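Local coordinates for probable transcriptional regulator (Pseudomonas aeruginosa, PDB 2ESN), which probably binds DNA as a LysR-type transcriptional regulator, pairing a helix-turn-helix domain with a domain expected to sense a small effector, at the interface of chains A and B and the interface of chains A and C. Coordinates in Å, arbitrary orientation; residue numbers count along the deposited sequence, not the author numbering. Chains: chain A/B/C, probable transcriptional regulator.

Contact 1: the interface of chains A and B. Residues chain A 85, 88-89, 92; chain B 6-7.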
loop_
_atom_site.group_PDB
_atom_site.type_symbol
_atom_site.label_atom_id
_atom_site.label_comp_id
_atom_site.label_asym_id
_atom_site.label_seq_id
_atom_site.Cartn_x
_atom_site.Cartn_y
_atom_site.Cartn_z
ATOM N N GLY A 85 -3.081 -11.926 24.989
ATOM C CA GLY A 85 -1.748 -12.123 25.585
ATOM C C GLY A 85 -0.633 -11.635 24.683
ATOM O O GLY A 85 0.313 -10.995 25.151
ATOM N N LEU A 88 -0.494 -7.734 24.712
ATOM C CA LEU A 88 -0.008 -7.186 25.952
ATOM C C LEU A 88 1.452 -7.524 26.229
ATOM O O LEU A 88 1.991 -7.130 27.267
ATOM C CB LEU A 88 -0.853 -7.687 27.121
ATOM C CG LEU A 88 -2.334 -7.308 27.231
ATOM C CD1 LEU A 88 -3.044 -8.298 28.113
ATOM C CD2 LEU A 88 -2.400 -5.924 27.828
ATOM N N GLU A 89 2.094 -8.275 25.343
ATOM C CA GLU A 89 3.502 -8.674 25.605
ATOM C C GLU A 89 4.373 -7.436 25.726
ATOM O O GLU A 89 5.217 -7.339 26.606
ATOM C CB GLU A 89 4.048 -9.657 24.570
ATOM C CG GLU A 89 3.712 -11.122 24.859
ATOM C CD GLU A 89 4.398 -11.726 26.112
ATOM O OE1 GLU A 89 5.270 -11.083 26.765
ATOM O OE2 GLU A 89 4.055 -12.878 26.451
ATOM N N ARG A 92 4.878 -6.331 29.235
ATOM C CA ARG A 92 5.730 -7.166 30.093
ATOM C C ARG A 92 7.048 -6.474 30.489
ATOM O O ARG A 92 7.823 -6.107 29.627
ATOM C CB ARG A 92 5.999 -8.507 29.407
ATOM C CG ARG A 92 7.339 -9.092 29.721
ATOM C CD ARG A 92 7.242 -10.533 30.148
ATOM N NE ARG A 92 6.383 -11.334 29.279
ATOM C CZ ARG A 92 5.596 -12.293 29.752
ATOM N NH1 ARG A 92 5.583 -12.515 31.072
ATOM N NH2 ARG A 92 4.818 -13.005 28.933
ATOM N N LEU B 6 -0.144 -9.943 32.894
ATOM C CA LEU B 6 -0.743 -9.977 31.523
ATOM C C LEU B 6 -2.261 -10.091 31.771
ATOM O O LEU B 6 -2.816 -9.315 32.560
ATOM C CB LEU B 6 -0.142 -11.021 30.502
ATOM C CG LEU B 6 1.285 -11.069 29.862
ATOM C CD1 LEU B 6 1.362 -10.708 28.325
ATOM C CD2 LEU B 6 2.382 -10.295 30.670
ATOM N N LEU B 7 -2.899 -11.080 31.164
ATOM C CA LEU B 7 -4.347 -11.287 31.309
ATOM C C LEU B 7 -4.840 -11.423 32.746
ATOM O O LEU B 7 -6.000 -11.093 33.070
ATOM C CB LEU B 7 -4.794 -12.524 30.521
ATOM C CG LEU B 7 -4.764 -12.470 28.997
ATOM C CD1 LEU B 7 -4.609 -11.048 28.473
ATOM C CD2 LEU B 7 -3.663 -13.347 28.506
#
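B:Leu6 packs against A:Leu88, A:Arg92 and A:Gly85, where helix 68-87 of chain A, the probable linker helix of a LysR-type regulator, ends and runs on into the 3-10 turn 89-91, at what is a likely dimer interface of the family. B:Leu6 buries 85 Å² here, and its two methyls divide the work. B:Leu6 CD1 points at the helix end, 3.4 Å from the carbonyl O of A:Gly85, and also lies 3.9 Å from A:Leu88 CB. B:Leu6 CD2 sits over the centre of the flat guanidinium of A:Arg92, 3.9 Å from A:Arg92 CZ, an apolar methyl on the face of a charged group. What holds that face in place is A:Glu89, which is gripped side-on: A:Arg92 NE gives a hydrogen bond to A:Glu89 OE1 at 2.8 Å, on the syn lone pair, while A:Arg92 NH2 forms a salt bridge with A:Glu89 OE2 at 2.6 Å, 150° at the hydrogen. Both oxygens lie near the guanidinium plane, so the pairing occupies the edge and fixes the rotation of the group under the methyl. A:Leu88 buries 35 Å²; the modelled approach of its CD1 to B:Leu7 CD1 is doubtful. B:Leu7 CD2 lies 3.7 Å from A:Gly85 CA, glycine having no side chain there.

Contact 2: the interface of chains A and C. Residues chain A 202, 229-230, 232; chain C 129-132.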
loop_
_atom_site.group_PDB
_atom_site.type_symbol
_atom_site.label_atom_id
_atom_site.label_comp_id
_atom_site.label_asym_id
_atom_site.label_seq_id
_atom_site.Cartn_x
_atom_site.Cartn_y
_atom_site.Cartn_z
ATOM N N ARG A 202 38.248 -0.023 -13.617
ATOM C CA ARG A 202 36.813 -0.056 -13.368
ATOM C C ARG A 202 36.572 -0.467 -11.926
ATOM O O ARG A 202 37.407 -1.131 -11.286
ATOM C CB ARG A 202 36.101 -0.974 -14.352
ATOM C CG ARG A 202 36.278 -0.480 -15.845
ATOM C CD ARG A 202 35.704 -1.530 -16.812
ATOM N NE ARG A 202 34.243 -1.472 -16.803
ATOM C CZ ARG A 202 33.429 -2.476 -17.076
ATOM N NH1 ARG A 202 33.907 -3.694 -17.380
ATOM N NH2 ARG A 202 32.121 -2.234 -17.061
ATOM N N VAL A 229 32.451 2.957 -13.236
ATOM C CA VAL A 229 31.714 1.932 -12.469
ATOM C C VAL A 229 31.330 0.742 -13.352
ATOM O O VAL A 229 30.668 0.909 -14.428
ATOM C CB VAL A 229 30.474 2.586 -11.765
ATOM C CG1 VAL A 229 29.565 1.526 -11.081
ATOM C CG2 VAL A 229 31.003 3.608 -10.706
ATOM N N ALA A 230 31.764 -0.472 -12.947
ATOM C CA ALA A 230 31.336 -1.670 -13.663
ATOM C C ALA A 230 30.156 -2.365 -12.982
ATOM O O ALA A 230 29.331 -2.926 -13.662
ATOM C CB ALA A 230 32.478 -2.658 -13.821
ATOM N N GLN A 232 27.315 -2.250 -9.517
ATOM C CA GLN A 232 26.710 -1.767 -8.231
ATOM C C GLN A 232 25.994 -2.928 -7.662
ATOM O O GLN A 232 25.378 -3.684 -8.421
ATOM C CB GLN A 232 25.624 -0.644 -8.542
ATOM C CG GLN A 232 26.353 0.606 -9.032
ATOM C CD GLN A 232 25.407 1.721 -9.556
ATOM O OE1 GLN A 232 25.738 2.912 -9.511
ATOM N NE2 GLN A 232 24.328 1.347 -10.054
ATOM N N GLY C 129 32.462 -2.628 -21.656
ATOM C CA GLY C 129 31.624 -1.456 -21.303
ATOM C C GLY C 129 30.282 -1.815 -20.693
ATOM O O GLY C 129 29.526 -0.938 -20.307
ATOM N N VAL C 130 29.961 -3.112 -20.622
ATOM C CA VAL C 130 28.683 -3.544 -20.084
ATOM C C VAL C 130 28.777 -3.431 -18.560
ATOM O O VAL C 130 29.861 -3.807 -17.941
ATOM C CB VAL C 130 28.388 -4.987 -20.516
ATOM C CG1 VAL C 130 27.340 -5.620 -19.638
ATOM C CG2 VAL C 130 27.916 -5.034 -22.001
ATOM N N ARG C 131 27.673 -2.956 -17.956
ATOM C CA ARG C 131 27.627 -2.778 -16.540
ATOM C C ARG C 131 26.547 -3.645 -15.967
ATOM O O ARG C 131 25.551 -3.861 -16.632
ATOM C CB ARG C 131 27.288 -1.334 -16.190
ATOM C CG ARG C 131 28.308 -0.361 -16.715
ATOM C CD ARG C 131 27.742 1.050 -16.737
ATOM N NE ARG C 131 28.001 1.811 -15.487
ATOM C CZ ARG C 131 27.176 1.857 -14.440
ATOM N NH1 ARG C 131 26.010 1.205 -14.453
ATOM N NH2 ARG C 131 27.507 2.562 -13.376
ATOM N N LEU C 132 26.704 -4.078 -14.699
ATOM C CA LEU C 132 25.555 -4.728 -14.017
ATOM C C LEU C 132 25.132 -3.910 -12.814
ATOM O O LEU C 132 25.958 -3.355 -12.109
ATOM C CB LEU C 132 25.944 -6.136 -13.499
ATOM C CG LEU C 132 25.594 -7.217 -14.541
ATOM C CD1 LEU C 132 26.478 -6.991 -15.712
ATOM C CD2 LEU C 132 25.815 -8.593 -13.925
HETATM O O HOH W 1 31.907 -5.861 -18.119
#
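Strand 228-233 of chain A meets the start of strand 131-135 of chain C at an edge-to-edge junction between LysR substrate-binding domains in the deposited assembly. Two backbone hydrogen bonds join the strands: C:Leu132 N to A:Ala230 O, 3.1 Å, and A:Gln232 N to C:Leu132 O, also 3.1 Å. Beside this ladder A:Arg202 reaches across from strand 202-206. Its chain is extended at chi2 and bends at chi3 (76°), bringing A:Arg202 NH2 within 2.9 Å of the carbonyl O of C:Val130, a hydrogen bond. That oxygen lies close to the guanidinium plane, yet the donor stands 50° above the carbonyl plane and so misses the lone-pair direction. NH1 of A:Arg202 contacts water 1 at 3.0 Å, and the same water lies 2.9 Å from C:Val130 O, so the direct bond is doubled by a bridged one. A:Ala230 CB rests against one guanidinium face, toward its rim. C:Arg131 buries 69 Å², the side chain lying across A:Val229 with C:Arg131 NH2 3.3 Å from the methyl A:Val229 CG1. C:Arg131 NE comes 3.0 Å from A:Val229 O, but the N-H points away and no hydrogen bond forms; this is packing, with the aliphatic CG and CD also lying by that carbonyl.

Contact 3: the interface of chains A and C. Residues chain A 112, 116, 120, 132, 134; chain C 231-233, 242.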
loop_
_atom_site.group_PDB
_atom_site.type_symbol
_atom_site.label_atom_id
_atom_site.label_comp_id
_atom_site.label_asym_id
_atom_site.label_seq_id
_atom_site.Cartn_x
_atom_site.Cartn_y
_atom_site.Cartn_z
ATOM N N ALA A 112 25.121 -5.895 9.688
ATOM C CA ALA A 112 24.874 -7.258 10.170
ATOM C C ALA A 112 26.158 -8.053 10.397
ATOM O O ALA A 112 26.326 -8.682 11.414
ATOM C CB ALA A 112 23.949 -8.012 9.194
ATOM N N LEU A 116 26.342 -8.456 14.539
ATOM C CA LEU A 116 25.810 -9.704 15.041
ATOM C C LEU A 116 26.808 -10.658 15.703
ATOM O O LEU A 116 26.508 -11.153 16.763
ATOM C CB LEU A 116 24.963 -10.419 13.964
ATOM C CG LEU A 116 23.615 -9.772 13.602
ATOM C CD1 LEU A 116 22.861 -10.675 12.626
ATOM C CD2 LEU A 116 22.750 -9.527 14.805
ATOM N N MET A 120 25.892 -11.180 19.584
ATOM C CA MET A 120 25.249 -12.464 19.913
ATOM C C MET A 120 26.183 -13.501 20.554
ATOM O O MET A 120 25.710 -14.437 21.195
ATOM C CB MET A 120 24.569 -13.064 18.689
ATOM C CG MET A 120 23.514 -12.169 18.029
ATOM S SD MET A 120 22.173 -11.513 18.982
ATOM C CE MET A 120 21.420 -12.943 19.520
ATOM N N LEU A 132 16.786 -11.565 17.534
ATOM C CA LEU A 132 17.009 -10.377 16.693
ATOM C C LEU A 132 16.459 -10.706 15.361
ATOM O O LEU A 132 16.551 -11.847 14.901
ATOM C CB LEU A 132 18.484 -9.983 16.606
ATOM C CG LEU A 132 18.848 -8.921 17.627
ATOM C CD1 LEU A 132 18.880 -9.451 19.098
ATOM C CD2 LEU A 132 20.140 -8.292 17.313
ATOM N N LEU A 134 16.746 -8.885 11.628
ATOM C CA LEU A 134 17.300 -7.786 10.812
ATOM C C LEU A 134 16.581 -7.769 9.502
ATOM O O LEU A 134 16.369 -8.826 8.897
ATOM C CB LEU A 134 18.838 -7.981 10.617
ATOM C CG LEU A 134 19.675 -7.264 11.667
ATOM C CD1 LEU A 134 19.488 -7.855 13.128
ATOM C CD2 LEU A 134 21.115 -7.253 11.263
ATOM N N VAL C 231 18.065 -15.717 15.490
ATOM C CA VAL C 231 18.281 -14.497 14.653
ATOM C C VAL C 231 17.733 -14.760 13.279
ATOM O O VAL C 231 17.952 -15.834 12.751
ATOM C CB VAL C 231 19.751 -14.184 14.520
ATOM C CG1 VAL C 231 19.964 -12.953 13.575
ATOM C CG2 VAL C 231 20.460 -14.032 15.960
ATOM N N GLN C 232 16.978 -13.833 12.705
ATOM C CA GLN C 232 16.675 -13.855 11.236
ATOM C C GLN C 232 17.378 -12.646 10.630
ATOM O O GLN C 232 17.428 -11.591 11.261
ATOM C CB GLN C 232 15.176 -13.742 10.896
ATOM C CG GLN C 232 14.275 -14.556 11.735
ATOM C CD GLN C 232 12.785 -14.323 11.397
ATOM O OE1 GLN C 232 12.163 -15.169 10.795
ATOM N NE2 GLN C 232 12.239 -13.202 11.801
ATOM N N LEU C 233 17.918 -12.805 9.424
ATOM C CA LEU C 233 18.662 -11.741 8.749
ATOM C C LEU C 233 18.611 -12.106 7.270
ATOM O O LEU C 233 18.403 -13.295 6.962
ATOM C CB LEU C 233 20.086 -11.562 9.301
ATOM C CG LEU C 233 21.165 -12.641 8.939
ATOM C CD1 LEU C 233 22.521 -12.132 9.304
ATOM C CD2 LEU C 233 20.881 -14.053 9.645
ATOM N N LEU C 242 28.093 -14.920 11.789
ATOM C CA LEU C 242 27.302 -15.125 12.981
ATOM C C LEU C 242 27.421 -16.603 13.538
ATOM O O LEU C 242 27.685 -16.789 14.716
ATOM C CB LEU C 242 25.817 -14.741 12.708
ATOM C CG LEU C 242 24.818 -15.079 13.798
ATOM C CD1 LEU C 242 25.134 -14.431 15.162
ATOM C CD2 LEU C 242 23.412 -14.730 13.322
#
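A:Leu116, on helix 109-126, sets its CD1 methyl against two side chains of strand 231-233 of chain C: C:Leu233 CD1 at 3.6 Å and C:Val231 CG1 at 3.8 Å. It runs antiparallel alongside both and buries 50 Å². Four residues on, A:Met120 meets C:Val231 tip to tip, the terminal methyl A:Met120 CE lying 3.8 Å from C:Val231 CG2. The methionine chain is bent at chi2 (-54°) and again at chi3, which turns that methyl toward the valine, while A:Met120 CB packs at 3.8 Å on CD1 of C:Leu242, brought up by helix 236-244. The two valine methyls therefore serve different partners, CG1 the leucine and CG2 the methionine. C:Leu233 holds CG between the backbone N and the carbonyl carbon (chi1 74°), which places its CD1 where it meets A:Leu116 CD1. Behind this apolar layer, strand 131-135 of chain A fixes the register through a parallel bridge between A:Leu132 and C:Val231, a sheet pairing likely to belong to the family's effector-domain dimer. Both backbone groups of C:Gln232 are taken up by the same strand of chain A: C:Gln232 N donates to A:Leu132 O at 3.0 Å, and C:Gln232 O accepts from A:Leu134 N at 2.8 Å, a nearly straight bond of 172° at the hydrogen.

Contact 2 and contact 3 belong to one two-fold A–C interface and use the same elements with chains exchanged: strand 131-135 of one copy against the 228-233 region of the other, with residues 132 and 232 in both. Measured between C-alpha centres, the two-fold thus gives two equivalent patches, about 31 Å apart, that tie the effector-binding domains together. Contact 1 joins A to a different copy, B, through the helix 68-87 region, its C-alpha centre about 26 Å from that of contact 3 and 53 Å from that of contact 2. Chain A therefore meets B through one patch type and C through another, consistent with the deposited four-copy assembly and perhaps with the tetramers common among LysR-type regulators.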